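Local coordinates for leucyl-trna synthetase (Plasmodium falciparum, PDB 5FOC), which charges tRNA with leucine and, through the editing domain that forms this chain, probably hydrolyses wrongly charged aminoacyl-tRNA, at residues L128-A133 / N354-A359; E7-K12 / L358-I363; T132-N137 / E295-L300; D264-L269 / T307-Y312. The protein carries 2 engineered substitutions. All blocks are in the same frame, centred on the assembly; numbering follows the deposited sequence.

Interaction 1 of 4, residues L128-A133 / N354-A359; sequences LKPETA and NCRKLA
The short 3-10 turn at P130-A133 lies against helix 352-365, approaching most closely where the CA of E131 comes within 5.4 Å of the CA of A359. In sequence (LKPET) the loop 128-133 resembles the threonine-rich motif that, in leucyl-tRNA synthetase editing domains, lines the hydrolytic pocket; here the segment is held to a helix on one side. The main link is a salt bridge in which R356 takes hold of E131 side-on, each nitrogen meeting a different oxygen. R356 NE reaches E131 OE1 at 2.7 Å from above the carboxylate plane, and R356 NH2 reaches E131 OE2 on its syn side at 2.8 Å, nearly straight at 176°. Chi2 of E131 (-74°) bends the chain and brings CD to the edge of the R356 guanidinium, the two planes 31° apart. Arginine suits this buried place, since NE and NH2 can each serve one oxygen at once. P130 is crossed by the arginine stem, its CD 3.9 Å from R356 CD. A359 contributes only a methyl group, and so the turn can come close: A359 CB rests 3.9 Å from E131 CA. Over the centre of one guanidinium face sits L128 O, 3.2 Å from R356 CZ.

Interaction 2 of 4, residues E7-K12 / L358-I363; sequences EYTLIK and LAKQNI
K360 stretches across T9 to reach E7, and these two contacts occupy most of its length. T9 OG1 lies 3.3 Å from K360 CG and touches CE as well, so the hydroxyl rests against the methylene chain. Extended beyond CG, the lysine carries its ammonium out to E7, where K360 NZ forms a salt bridge with E7 OE2 at 2.8 Å on the anti side of the carboxylate. A long lysine suits this place, its methylenes lying against T9 and its charge meeting E7. NZ also donates to a water 2.9 Å away that sits close to E7 O. Helix 352-365 here covers strand 7-15 of the central mixed sheet of the editing domain; the axes of the two segments come within 9.7 Å and are inclined by 44°. E7 and T9 point their CB atoms at the helix, whereas Y8 and L10 point away, the alternation expected of a strand. One turn beyond K360, I363 supplies the apolar part: its CG2 meets T9 CG2 at 4.2 Å. Its other branch ends at CD1, 4.5 Å from I11 CD1, a van der Waals contact between two buried, branched side chains.

Interaction 3 of 4, residues T132-N137 / E295-L300; sequences TAYGQN and ESCIEL
In C297 a chi1 of -62° sets SG anti to the carbonyl carbon, pointing it into the turn T132-G135, while in T132 CG2 stands anti to its own carbonyl carbon and faces I298. The cysteine sulfur thus packs 3.6 Å from G135 N and 3.7 Å from T132 O, over the backbone of the 3-10 turn. It also lies at the edge of the Y134 ring, near its plane, and 4.0 Å from Y134 CB. T132 CG2 meets I298 CD1 at 3.5 Å, whereas T132 OG1 is engaged by K129 O. Glycine suits position 135: with no side chain, G135 CA comes within 3.3 Å of E295 O, a spot where a CB would clash, in a CH...O contact bent to 121° at the hydrogen. Alongside, Y134 and E295 lie side by side and point the same way, with E295 CG 3.9 Å from Y134 CE2. The carboxylate of E295 is salt-bridged to K234. D261 receives bonds from both S296 OG and C297 N, which helps to fix the backbone that presents the thiol. Across the contact itself the segments meet through methyl, sulfur and ring surfaces and backbone atoms, with polar ends such as T132 OG1 and E295 OE1 satisfied elsewhere, which implies that within these two segments the turn is held mainly by close fit, with S294 OG, one residue earlier, bonding G135 O.

Interaction 4 of 4, residues D264-L269 / T307-Y312; sequences DDYACL and TGKYYY
The ring of Y266 has K309 over one face and Y312 at its edge, where Y312 CE2 lies in plane; the ring of Y312 in turn receives Y266 CD2 and CE2 over one of its own faces, towards the rim. The two rings form an oblique pair, inclined at 59° with centroids 5.0 Å apart. They fill the crossing of two helices of the editing domain, 263-274 and 307-314; the axes of segments 264-269 and 307-312 pass 8.5 Å apart at a signed angle of -76°. From helix 307-314, K309 makes a CH-pi contact, its CB 3.9 Å from the Y266 centroid. Its extended chain continues past the phenol, with CD 3.5 Å from Y266 OH, and the ammonium leads away to a long, weak ion pair with E313. A lysine suits this exposed position: its methylenes cover a ring while its charge stays at the surface. G308, lacking a side chain, lets the backbones approach, so that the Y266 and G308 CA atoms are 6.0 Å apart. A267 is likewise small, and its CB fits 3.7 Å from Y312 CE1. In Y312, CG stands anti to the backbone N (chi1 -179°), on the side where the ring meets the first helix. Beyond the ring, a water donates to A267 O and also hydrogen-bonds to Y312 OH, 2.7 Å away.

In the fold
From the N terminus, strand 7-15 opens the widest loop, which interaction 2 closes only at helix 352-365, near the end of the chain. Interaction 1 starts later, in the loop after strand 120-127, and ends on the same helix, and P130 packs on both T9 and I363. Interaction 3, wholly inside the loop of interaction 2, leaves from the same turn as interaction 1 but closes earlier, at 295-300. Interaction 4 joins helix 263-274 to helix 307-314, inside the loops of interactions 1 and 2; it crosses interaction 3, as their segments alternate along the chain. L300 against T307 and N137 against L269 link these last two. The four contacts together connect the central sheet, its covering helix and the helical flank.

Interaction 1 of 4, residues L128-A133 / N354-A359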
loop_
_atom_site.group_PDB
_atom_site.type_symbol
_atom_site.label_atom_id
_atom_site.label_comp_id
_atom_site.label_asym_id
_atom_site.label_seq_id
_atom_site.Cartn_x
_atom_site.Cartn_y
_atom_site.Cartn_z
ATOM N N LEU A 128 -7.272 4.919 -6.857
ATOM C CA LEU A 128 -8.454 5.487 -7.493
ATOM C C LEU A 128 -9.154 4.537 -8.416
ATOM O O LEU A 128 -10.184 4.838 -8.972
ATOM C CB LEU A 128 -8.063 6.748 -8.268
ATOM C CG LEU A 128 -7.472 7.858 -7.395
ATOM C CD1 LEU A 128 -6.826 8.931 -8.244
ATOM C CD2 LEU A 128 -8.537 8.380 -6.462
ATOM N N LYS A 129 -8.627 3.287 -8.538
ATOM C CA LYS A 129 -9.204 2.328 -9.404
ATOM C C LYS A 129 -9.396 1.001 -8.642
ATOM O O LYS A 129 -8.735 -0.021 -8.979
ATOM C CB LYS A 129 -8.316 2.092 -10.624
ATOM C CG LYS A 129 -7.794 3.235 -11.450
ATOM C CD LYS A 129 -7.050 2.607 -12.644
ATOM C CE LYS A 129 -6.078 3.532 -13.337
ATOM N NZ LYS A 129 -5.526 2.965 -14.603
ATOM N N PRO A 130 -10.257 0.984 -7.615
ATOM C CA PRO A 130 -10.437 -0.253 -6.805
ATOM C C PRO A 130 -10.882 -1.462 -7.580
ATOM O O PRO A 130 -10.527 -2.586 -7.160
ATOM C CB PRO A 130 -11.478 0.108 -5.754
ATOM C CG PRO A 130 -12.181 1.345 -6.358
ATOM C CD PRO A 130 -11.143 2.073 -7.142
ATOM N N GLU A 131 -11.567 -1.283 -8.698
ATOM C CA GLU A 131 -12.043 -2.360 -9.567
ATOM C C GLU A 131 -10.892 -3.199 -10.181
ATOM O O GLU A 131 -11.161 -4.223 -10.807
ATOM C CB GLU A 131 -12.997 -1.826 -10.666
ATOM C CG GLU A 131 -12.356 -0.948 -11.742
ATOM C CD GLU A 131 -11.973 0.489 -11.314
ATOM O OE1 GLU A 131 -12.300 0.937 -10.179
ATOM O OE2 GLU A 131 -11.324 1.177 -12.144
ATOM N N THR A 132 -9.680 -2.669 -10.137
ATOM C CA THR A 132 -8.483 -3.337 -10.668
ATOM C C THR A 132 -7.763 -4.149 -9.593
ATOM O O THR A 132 -6.767 -4.768 -9.940
ATOM C CB THR A 132 -7.488 -2.292 -11.280
ATOM O OG1 THR A 132 -6.878 -1.480 -10.259
ATOM C CG2 THR A 132 -8.231 -1.375 -12.359
ATOM N N ALA A 133 -8.240 -4.172 -8.362
ATOM C CA ALA A 133 -7.491 -4.798 -7.259
ATOM C C ALA A 133 -7.237 -6.291 -7.515
ATOM O O ALA A 133 -6.206 -6.862 -7.010
ATOM C CB ALA A 133 -8.196 -4.623 -5.949
ATOM N N ASN A 354 -19.768 1.569 -13.848
ATOM C CA ASN A 354 -20.627 1.054 -12.797
ATOM C C ASN A 354 -19.781 0.287 -11.726
ATOM O O ASN A 354 -20.008 0.399 -10.496
ATOM C CB ASN A 354 -21.736 0.168 -13.418
ATOM C CG ASN A 354 -22.623 0.916 -14.447
ATOM O OD1 ASN A 354 -22.736 0.496 -15.626
ATOM N ND2 ASN A 354 -23.242 1.984 -14.022
ATOM N N CYS A 355 -18.789 -0.469 -12.197
ATOM C CA CYS A 355 -18.008 -1.344 -11.334
ATOM C C CYS A 355 -17.197 -0.593 -10.284
ATOM O O CYS A 355 -17.009 -1.068 -9.156
ATOM C CB CYS A 355 -17.051 -2.145 -12.189
ATOM S SG CYS A 355 -16.144 -3.344 -11.209
ATOM N N ARG A 356 -16.670 0.571 -10.690
ATOM C CA ARG A 356 -15.996 1.515 -9.774
ATOM C C ARG A 356 -16.778 1.679 -8.454
ATOM O O ARG A 356 -16.218 1.609 -7.346
ATOM C CB ARG A 356 -15.912 2.865 -10.473
ATOM C CG ARG A 356 -15.456 4.042 -9.617
ATOM C CD ARG A 356 -14.050 3.848 -9.127
ATOM N NE ARG A 356 -13.146 3.524 -10.231
ATOM C CZ ARG A 356 -12.603 4.388 -11.083
ATOM N NH1 ARG A 356 -12.880 5.714 -11.021
ATOM N NH2 ARG A 356 -11.786 3.939 -12.032
ATOM N N LYS A 357 -18.088 1.910 -8.590
ATOM C CA LYS A 357 -18.960 2.134 -7.435
ATOM C C LYS A 357 -19.195 0.841 -6.665
ATOM O O LYS A 357 -19.088 0.847 -5.452
ATOM C CB LYS A 357 -20.313 2.848 -7.820
ATOM C CG LYS A 357 -20.202 4.307 -8.268
ATOM C CD LYS A 357 -21.567 4.837 -8.761
ATOM C CE LYS A 357 -21.546 6.208 -9.496
ATOM N NZ LYS A 357 -22.555 6.430 -10.643
ATOM N N LEU A 358 -19.443 -0.266 -7.376
ATOM C CA LEU A 358 -19.741 -1.534 -6.740
ATOM C C LEU A 358 -18.528 -2.025 -5.993
ATOM O O LEU A 358 -18.654 -2.484 -4.861
ATOM C CB LEU A 358 -20.172 -2.599 -7.758
ATOM C CG LEU A 358 -21.531 -2.414 -8.416
ATOM C CD1 LEU A 358 -21.798 -3.592 -9.315
ATOM C CD2 LEU A 358 -22.669 -2.312 -7.408
ATOM N N ALA A 359 -17.353 -1.905 -6.617
ATOM C CA ALA A 359 -16.109 -2.406 -6.008
ATOM C C ALA A 359 -15.783 -1.634 -4.723
ATOM O O ALA A 359 -15.394 -2.224 -3.712
ATOM C CB ALA A 359 -14.962 -2.341 -6.991
#

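Interaction 2 of 4, residues E7-K12 / L358-I363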
loop_
_atom_site.group_PDB
_atom_site.type_symbol
_atom_site.label_atom_id
_atom_site.label_comp_id
_atom_site.label_asym_id
_atom_site.label_seq_id
_atom_site.Cartn_x
_atom_site.Cartn_y
_atom_site.Cartn_z
ATOM N N GLU A 7 -11.659 11.354 -3.279
ATOM C CA GLU A 7 -11.948 10.181 -2.480
ATOM C C GLU A 7 -11.012 9.063 -3.005
ATOM O O GLU A 7 -10.871 8.877 -4.212
ATOM C CB GLU A 7 -13.412 9.772 -2.585
ATOM C CG GLU A 7 -13.726 8.504 -1.817
ATOM C CD GLU A 7 -15.200 8.214 -1.693
ATOM O OE1 GLU A 7 -15.848 8.848 -0.840
ATOM O OE2 GLU A 7 -15.722 7.343 -2.452
ATOM N N TYR A 8 -10.339 8.396 -2.079
ATOM C CA TYR A 8 -9.466 7.249 -2.382
ATOM C C TYR A 8 -10.099 6.026 -1.764
ATOM O O TYR A 8 -10.822 6.129 -0.757
ATOM C CB TYR A 8 -8.074 7.460 -1.785
ATOM C CG TYR A 8 -7.331 8.646 -2.349
ATOM C CD1 TYR A 8 -7.583 9.949 -1.850
ATOM C CD2 TYR A 8 -6.515 8.531 -3.451
ATOM C CE1 TYR A 8 -6.922 11.038 -2.390
ATOM C CE2 TYR A 8 -5.834 9.602 -3.992
ATOM C CZ TYR A 8 -6.092 10.880 -3.467
ATOM O OH TYR A 8 -5.402 11.904 -4.022
ATOM N N THR A 9 -9.754 4.841 -2.305
ATOM C CA THR A 9 -10.114 3.590 -1.663
ATOM C C THR A 9 -8.801 3.044 -1.098
ATOM O O THR A 9 -7.820 3.002 -1.799
ATOM C CB THR A 9 -10.742 2.578 -2.619
ATOM O OG1 THR A 9 -11.885 3.138 -3.237
ATOM C CG2 THR A 9 -11.180 1.336 -1.849
ATOM N N LEU A 10 -8.776 2.879 0.197
ATOM C CA LEU A 10 -7.654 2.201 0.864
ATOM C C LEU A 10 -7.943 0.709 0.946
ATOM O O LEU A 10 -9.011 0.287 1.353
ATOM C CB LEU A 10 -7.402 2.764 2.265
ATOM C CG LEU A 10 -7.295 4.284 2.396
ATOM C CD1 LEU A 10 -6.930 4.640 3.824
ATOM C CD2 LEU A 10 -6.336 4.866 1.384
ATOM N N ILE A 11 -6.960 -0.076 0.515
ATOM C CA ILE A 11 -7.051 -1.540 0.532
ATOM C C ILE A 11 -6.090 -2.030 1.600
ATOM O O ILE A 11 -4.973 -1.551 1.696
ATOM C CB ILE A 11 -6.722 -2.101 -0.862
ATOM C CG1 ILE A 11 -7.778 -1.586 -1.890
ATOM C CG2 ILE A 11 -6.691 -3.630 -0.866
ATOM C CD1 ILE A 11 -7.512 -1.960 -3.324
ATOM N N LYS A 12 -6.585 -3.003 2.394
ATOM C CA LYS A 12 -5.746 -3.661 3.413
ATOM C C LYS A 12 -4.759 -4.594 2.744
ATOM O O LYS A 12 -5.163 -5.528 2.104
ATOM C CB LYS A 12 -6.594 -4.396 4.410
ATOM C CG LYS A 12 -7.361 -3.463 5.338
ATOM C CD LYS A 12 -8.379 -4.185 6.155
ATOM C CE LYS A 12 -9.183 -3.319 7.091
ATOM N NZ LYS A 12 -10.202 -4.153 7.743
ATOM N N LEU A 358 -19.443 -0.266 -7.376
ATOM C CA LEU A 358 -19.741 -1.534 -6.740
ATOM C C LEU A 358 -18.528 -2.025 -5.993
ATOM O O LEU A 358 -18.654 -2.484 -4.861
ATOM C CB LEU A 358 -20.172 -2.599 -7.758
ATOM C CG LEU A 358 -21.531 -2.414 -8.416
ATOM C CD1 LEU A 358 -21.798 -3.592 -9.315
ATOM C CD2 LEU A 358 -22.669 -2.312 -7.408
ATOM N N ALA A 359 -17.353 -1.905 -6.617
ATOM C CA ALA A 359 -16.109 -2.406 -6.008
ATOM C C ALA A 359 -15.783 -1.634 -4.723
ATOM O O ALA A 359 -15.394 -2.224 -3.712
ATOM C CB ALA A 359 -14.962 -2.341 -6.991
ATOM N N LYS A 360 -15.981 -0.317 -4.754
ATOM C CA LYS A 360 -15.887 0.486 -3.522
ATOM C C LYS A 360 -16.814 -0.023 -2.426
ATOM O O LYS A 360 -16.377 -0.185 -1.284
ATOM C CB LYS A 360 -16.211 1.950 -3.777
ATOM C CG LYS A 360 -15.044 2.735 -4.263
ATOM C CD LYS A 360 -15.494 4.212 -4.329
ATOM C CE LYS A 360 -14.342 5.104 -4.734
ATOM N NZ LYS A 360 -14.794 6.491 -4.965
ATOM N N GLN A 361 -18.087 -0.256 -2.793
ATOM C CA GLN A 361 -19.087 -0.835 -1.888
ATOM C C GLN A 361 -18.644 -2.195 -1.308
ATOM O O GLN A 361 -18.738 -2.397 -0.099
ATOM C CB GLN A 361 -20.470 -0.976 -2.579
ATOM C CG GLN A 361 -21.145 0.378 -2.878
ATOM C CD GLN A 361 -22.430 0.259 -3.688
ATOM O OE1 GLN A 361 -22.939 -0.837 -3.924
ATOM N NE2 GLN A 361 -22.970 1.407 -4.111
ATOM N N ASN A 362 -18.137 -3.095 -2.161
ATOM C CA ASN A 362 -17.860 -4.466 -1.762
ATOM C C ASN A 362 -16.650 -4.475 -0.874
ATOM O O ASN A 362 -16.628 -5.172 0.156
ATOM C CB ASN A 362 -17.650 -5.376 -2.984
ATOM C CG ASN A 362 -18.937 -5.609 -3.782
ATOM O OD1 ASN A 362 -20.052 -5.615 -3.228
ATOM N ND2 ASN A 362 -18.789 -5.823 -5.090
ATOM N N ILE A 363 -15.645 -3.689 -1.259
ATOM C CA ILE A 363 -14.411 -3.620 -0.467
ATOM C C ILE A 363 -14.701 -3.145 0.947
ATOM O O ILE A 363 -14.216 -3.760 1.912
ATOM C CB ILE A 363 -13.356 -2.734 -1.130
ATOM C CG1 ILE A 363 -12.847 -3.430 -2.393
ATOM C CG2 ILE A 363 -12.239 -2.342 -0.143
ATOM C CD1 ILE A 363 -11.950 -2.597 -3.277
HETATM O O HOH W 1 -12.086 7.179 -5.622
#

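Interaction 3 of 4, residues T132-N137 / E295-L300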
loop_
_atom_site.group_PDB
_atom_site.type_symbol
_atom_site.label_atom_id
_atom_site.label_comp_id
_atom_site.label_asym_id
_atom_site.label_seq_id
_atom_site.Cartn_x
_atom_site.Cartn_y
_atom_site.Cartn_z
ATOM N N THR A 132 -9.680 -2.669 -10.137
ATOM C CA THR A 132 -8.483 -3.337 -10.668
ATOM C C THR A 132 -7.763 -4.149 -9.593
ATOM O O THR A 132 -6.767 -4.768 -9.940
ATOM C CB THR A 132 -7.488 -2.292 -11.280
ATOM O OG1 THR A 132 -6.878 -1.480 -10.259
ATOM C CG2 THR A 132 -8.231 -1.375 -12.359
ATOM N N ALA A 133 -8.240 -4.172 -8.362
ATOM C CA ALA A 133 -7.491 -4.798 -7.259
ATOM C C ALA A 133 -7.237 -6.291 -7.515
ATOM O O ALA A 133 -6.206 -6.862 -7.010
ATOM C CB ALA A 133 -8.196 -4.623 -5.949
ATOM N N TYR A 134 -8.141 -6.956 -8.220
ATOM C CA TYR A 134 -7.884 -8.442 -8.505
ATOM C C TYR A 134 -6.574 -8.625 -9.240
ATOM O O TYR A 134 -5.913 -9.710 -9.046
ATOM C CB TYR A 134 -9.030 -9.019 -9.321
ATOM C CG TYR A 134 -8.931 -10.450 -9.775
ATOM C CD1 TYR A 134 -9.131 -11.462 -8.857
ATOM C CD2 TYR A 134 -8.773 -10.766 -11.091
ATOM C CE1 TYR A 134 -9.119 -12.803 -9.259
ATOM C CE2 TYR A 134 -8.737 -12.104 -11.520
ATOM C CZ TYR A 134 -8.942 -13.087 -10.581
ATOM O OH TYR A 134 -8.922 -14.391 -10.948
ATOM N N GLY A 135 -6.170 -7.688 -10.094
ATOM C CA GLY A 135 -4.937 -7.779 -10.868
ATOM C C GLY A 135 -3.661 -7.359 -10.182
ATOM O O GLY A 135 -2.648 -7.258 -10.835
ATOM N N GLN A 136 -3.714 -7.018 -8.896
ATOM C CA GLN A 136 -2.557 -6.498 -8.201
ATOM C C GLN A 136 -1.427 -7.558 -8.204
ATOM O O GLN A 136 -1.711 -8.685 -7.799
ATOM C CB GLN A 136 -2.886 -6.120 -6.762
ATOM C CG GLN A 136 -1.754 -5.393 -6.090
ATOM C CD GLN A 136 -2.003 -4.977 -4.672
ATOM O OE1 GLN A 136 -3.126 -5.051 -4.188
ATOM N NE2 GLN A 136 -0.935 -4.622 -3.954
ATOM N N ASN A 137 -0.271 -7.173 -8.682
ATOM C CA ASN A 137 0.918 -8.111 -8.692
ATOM C C ASN A 137 2.047 -7.730 -7.768
ATOM O O ASN A 137 2.902 -8.574 -7.410
ATOM C CB ASN A 137 1.355 -8.442 -10.125
ATOM C CG ASN A 137 1.704 -7.252 -10.979
ATOM O OD1 ASN A 137 1.169 -6.128 -10.750
ATOM N ND2 ASN A 137 2.501 -7.455 -12.011
ATOM N N GLU A 295 -3.277 -9.861 -13.814
ATOM C CA GLU A 295 -4.407 -10.249 -14.613
ATOM C C GLU A 295 -5.163 -8.938 -14.951
ATOM O O GLU A 295 -5.562 -8.262 -14.051
ATOM C CB GLU A 295 -5.335 -11.168 -13.848
ATOM C CG GLU A 295 -6.475 -11.726 -14.670
ATOM C CD GLU A 295 -6.045 -12.803 -15.635
ATOM O OE1 GLU A 295 -5.223 -13.691 -15.242
ATOM O OE2 GLU A 295 -6.526 -12.743 -16.793
ATOM N N SER A 296 -5.293 -8.648 -16.229
ATOM C CA SER A 296 -5.971 -7.395 -16.677
ATOM C C SER A 296 -7.451 -7.476 -16.330
ATOM O O SER A 296 -8.139 -8.488 -16.591
ATOM C CB SER A 296 -5.778 -7.211 -18.167
ATOM O OG SER A 296 -6.268 -5.927 -18.568
ATOM N N CYS A 297 -7.934 -6.409 -15.694
ATOM C CA CYS A 297 -9.318 -6.303 -15.224
ATOM C C CYS A 297 -10.230 -5.481 -16.158
ATOM O O CYS A 297 -11.427 -5.584 -16.013
ATOM C CB CYS A 297 -9.371 -5.677 -13.812
ATOM S SG CYS A 297 -8.496 -6.726 -12.607
ATOM N N ILE A 298 -9.619 -4.813 -17.126
ATOM C CA ILE A 298 -10.343 -3.782 -17.922
ATOM C C ILE A 298 -9.947 -3.903 -19.388
ATOM O O ILE A 298 -8.764 -3.829 -19.723
ATOM C CB ILE A 298 -10.063 -2.329 -17.452
ATOM C CG1 ILE A 298 -10.514 -2.110 -16.007
ATOM C CG2 ILE A 298 -10.863 -1.314 -18.322
ATOM C CD1 ILE A 298 -10.034 -0.833 -15.364
ATOM N N GLU A 299 -10.953 -3.998 -20.258
ATOM C CA GLU A 299 -10.723 -3.955 -21.688
ATOM C C GLU A 299 -11.333 -2.663 -22.269
ATOM O O GLU A 299 -12.365 -2.175 -21.804
ATOM C CB GLU A 299 -11.274 -5.168 -22.406
ATOM C CG GLU A 299 -12.768 -5.382 -22.361
ATOM C CD GLU A 299 -13.219 -6.450 -23.335
ATOM O OE1 GLU A 299 -12.355 -7.113 -23.952
ATOM O OE2 GLU A 299 -14.439 -6.646 -23.470
ATOM N N LEU A 300 -10.657 -2.102 -23.249
ATOM C CA LEU A 300 -11.163 -0.917 -23.927
ATOM C C LEU A 300 -11.569 -1.391 -25.302
ATOM O O LEU A 300 -10.862 -2.217 -25.910
ATOM C CB LEU A 300 -10.116 0.185 -24.011
ATOM C CG LEU A 300 -9.972 1.013 -22.723
ATOM C CD1 LEU A 300 -8.801 1.948 -22.837
ATOM C CD2 LEU A 300 -11.249 1.779 -22.448
#

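Interaction 4 of 4, residues D264-L269 / T307-Y312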
loop_
_atom_site.group_PDB
_atom_site.type_symbol
_atom_site.label_atom_id
_atom_site.label_comp_id
_atom_site.label_asym_id
_atom_site.label_seq_id
_atom_site.Cartn_x
_atom_site.Cartn_y
_atom_site.Cartn_z
ATOM N N ASP A 264 1.618 3.779 -15.461
ATOM C CA ASP A 264 2.702 4.134 -14.560
ATOM C C ASP A 264 3.213 2.869 -13.859
ATOM O O ASP A 264 4.438 2.671 -13.769
ATOM C CB ASP A 264 2.378 5.231 -13.536
ATOM C CG ASP A 264 1.119 5.017 -12.793
ATOM O OD1 ASP A 264 0.179 4.345 -13.282
ATOM O OD2 ASP A 264 1.043 5.579 -11.687
ATOM N N ASP A 265 2.281 2.002 -13.461
ATOM C CA ASP A 265 2.648 0.727 -12.779
ATOM C C ASP A 265 3.435 -0.115 -13.736
ATOM O O ASP A 265 4.498 -0.641 -13.383
ATOM C CB ASP A 265 1.391 -0.032 -12.343
ATOM C CG ASP A 265 0.618 0.691 -11.226
ATOM O OD1 ASP A 265 1.106 1.787 -10.782
ATOM O OD2 ASP A 265 -0.452 0.220 -10.804
ATOM N N TYR A 266 2.936 -0.240 -14.958
ATOM C CA TYR A 266 3.647 -0.969 -16.003
ATOM C C TYR A 266 5.067 -0.445 -16.186
ATOM O O TYR A 266 6.053 -1.219 -16.280
ATOM C CB TYR A 266 2.900 -0.890 -17.337
ATOM C CG TYR A 266 3.533 -1.769 -18.363
ATOM C CD1 TYR A 266 3.169 -3.104 -18.444
ATOM C CD2 TYR A 266 4.550 -1.314 -19.194
ATOM C CE1 TYR A 266 3.806 -3.970 -19.352
ATOM C CE2 TYR A 266 5.191 -2.170 -20.098
ATOM C CZ TYR A 266 4.808 -3.499 -20.179
ATOM O OH TYR A 266 5.415 -4.363 -21.064
ATOM N N ALA A 267 5.172 0.887 -16.301
ATOM C CA ALA A 267 6.448 1.552 -16.526
ATOM C C ALA A 267 7.461 1.240 -15.438
ATOM O O ALA A 267 8.631 0.968 -15.731
ATOM C CB ALA A 267 6.255 3.055 -16.610
ATOM N N CYS A 268 7.012 1.289 -14.201
ATOM C CA CYS A 268 7.897 1.121 -13.046
ATOM C C CYS A 268 8.384 -0.348 -12.970
ATOM O O CYS A 268 9.589 -0.618 -12.769
ATOM C CB CYS A 268 7.193 1.518 -11.767
ATOM S SG CYS A 268 8.178 1.366 -10.287
ATOM N N LEU A 269 7.434 -1.258 -13.140
ATOM C CA LEU A 269 7.775 -2.679 -13.146
ATOM C C LEU A 269 8.745 -3.000 -14.292
ATOM O O LEU A 269 9.741 -3.724 -14.079
ATOM C CB LEU A 269 6.504 -3.544 -13.164
ATOM C CG LEU A 269 6.731 -5.074 -13.177
ATOM C CD1 LEU A 269 7.624 -5.555 -12.013
ATOM C CD2 LEU A 269 5.363 -5.773 -13.192
ATOM N N THR A 307 -4.210 -2.515 -21.170
ATOM C CA THR A 307 -4.132 -1.163 -21.641
ATOM C C THR A 307 -2.949 -0.361 -21.065
ATOM O O THR A 307 -2.507 0.626 -21.684
ATOM C CB THR A 307 -5.497 -0.396 -21.465
ATOM O OG1 THR A 307 -5.847 -0.299 -20.094
ATOM C CG2 THR A 307 -6.623 -1.110 -22.188
ATOM N N GLY A 308 -2.435 -0.755 -19.907
ATOM C CA GLY A 308 -1.271 -0.108 -19.348
ATOM C C GLY A 308 -0.076 -0.212 -20.267
ATOM O O GLY A 308 0.596 0.770 -20.528
ATOM N N LYS A 309 0.197 -1.437 -20.735
ATOM C CA LYS A 309 1.244 -1.695 -21.714
ATOM C C LYS A 309 0.927 -0.987 -23.042
ATOM O O LYS A 309 1.802 -0.392 -23.656
ATOM C CB LYS A 309 1.383 -3.208 -21.951
ATOM C CG LYS A 309 2.497 -3.601 -22.911
ATOM C CD LYS A 309 2.628 -5.112 -23.069
ATOM C CE LYS A 309 3.573 -5.363 -24.218
ATOM N NZ LYS A 309 3.824 -6.773 -24.562
ATOM N N TYR A 310 -0.313 -1.097 -23.499
ATOM C CA TYR A 310 -0.713 -0.479 -24.781
ATOM C C TYR A 310 -0.358 1.027 -24.824
ATOM O O TYR A 310 0.226 1.470 -25.791
ATOM C CB TYR A 310 -2.209 -0.676 -25.056
ATOM C CG TYR A 310 -2.651 -0.087 -26.366
ATOM C CD1 TYR A 310 -2.593 -0.823 -27.547
ATOM C CD2 TYR A 310 -3.135 1.229 -26.430
ATOM C CE1 TYR A 310 -2.983 -0.266 -28.764
ATOM C CE2 TYR A 310 -3.540 1.781 -27.629
ATOM C CZ TYR A 310 -3.455 1.031 -28.790
ATOM O OH TYR A 310 -3.874 1.602 -29.971
ATOM N N TYR A 311 -0.696 1.781 -23.776
ATOM C CA TYR A 311 -0.368 3.238 -23.731
ATOM C C TYR A 311 1.103 3.546 -23.427
ATOM O O TYR A 311 1.629 4.551 -23.909
ATOM C CB TYR A 311 -1.331 4.014 -22.828
ATOM C CG TYR A 311 -2.672 4.100 -23.506
ATOM C CD1 TYR A 311 -2.905 5.032 -24.552
ATOM C CD2 TYR A 311 -3.692 3.205 -23.205
ATOM C CE1 TYR A 311 -4.134 5.083 -25.224
ATOM C CE2 TYR A 311 -4.943 3.277 -23.854
ATOM C CZ TYR A 311 -5.155 4.198 -24.877
ATOM O OH TYR A 311 -6.389 4.253 -25.529
ATOM N N TYR A 312 1.764 2.680 -22.644
ATOM C CA TYR A 312 3.211 2.750 -22.481
ATOM C C TYR A 312 3.898 2.760 -23.852
ATOM O O TYR A 312 4.712 3.634 -24.149
ATOM C CB TYR A 312 3.684 1.559 -21.668
ATOM C CG TYR A 312 5.151 1.505 -21.387
ATOM C CD1 TYR A 312 5.724 2.297 -20.384
ATOM C CD2 TYR A 312 5.982 0.635 -22.112
ATOM C CE1 TYR A 312 7.078 2.240 -20.106
ATOM C CE2 TYR A 312 7.349 0.569 -21.843
ATOM C CZ TYR A 312 7.887 1.366 -20.834
ATOM O OH TYR A 312 9.208 1.306 -20.559
HETATM O O HOH W 2 9.694 2.036 -18.056
#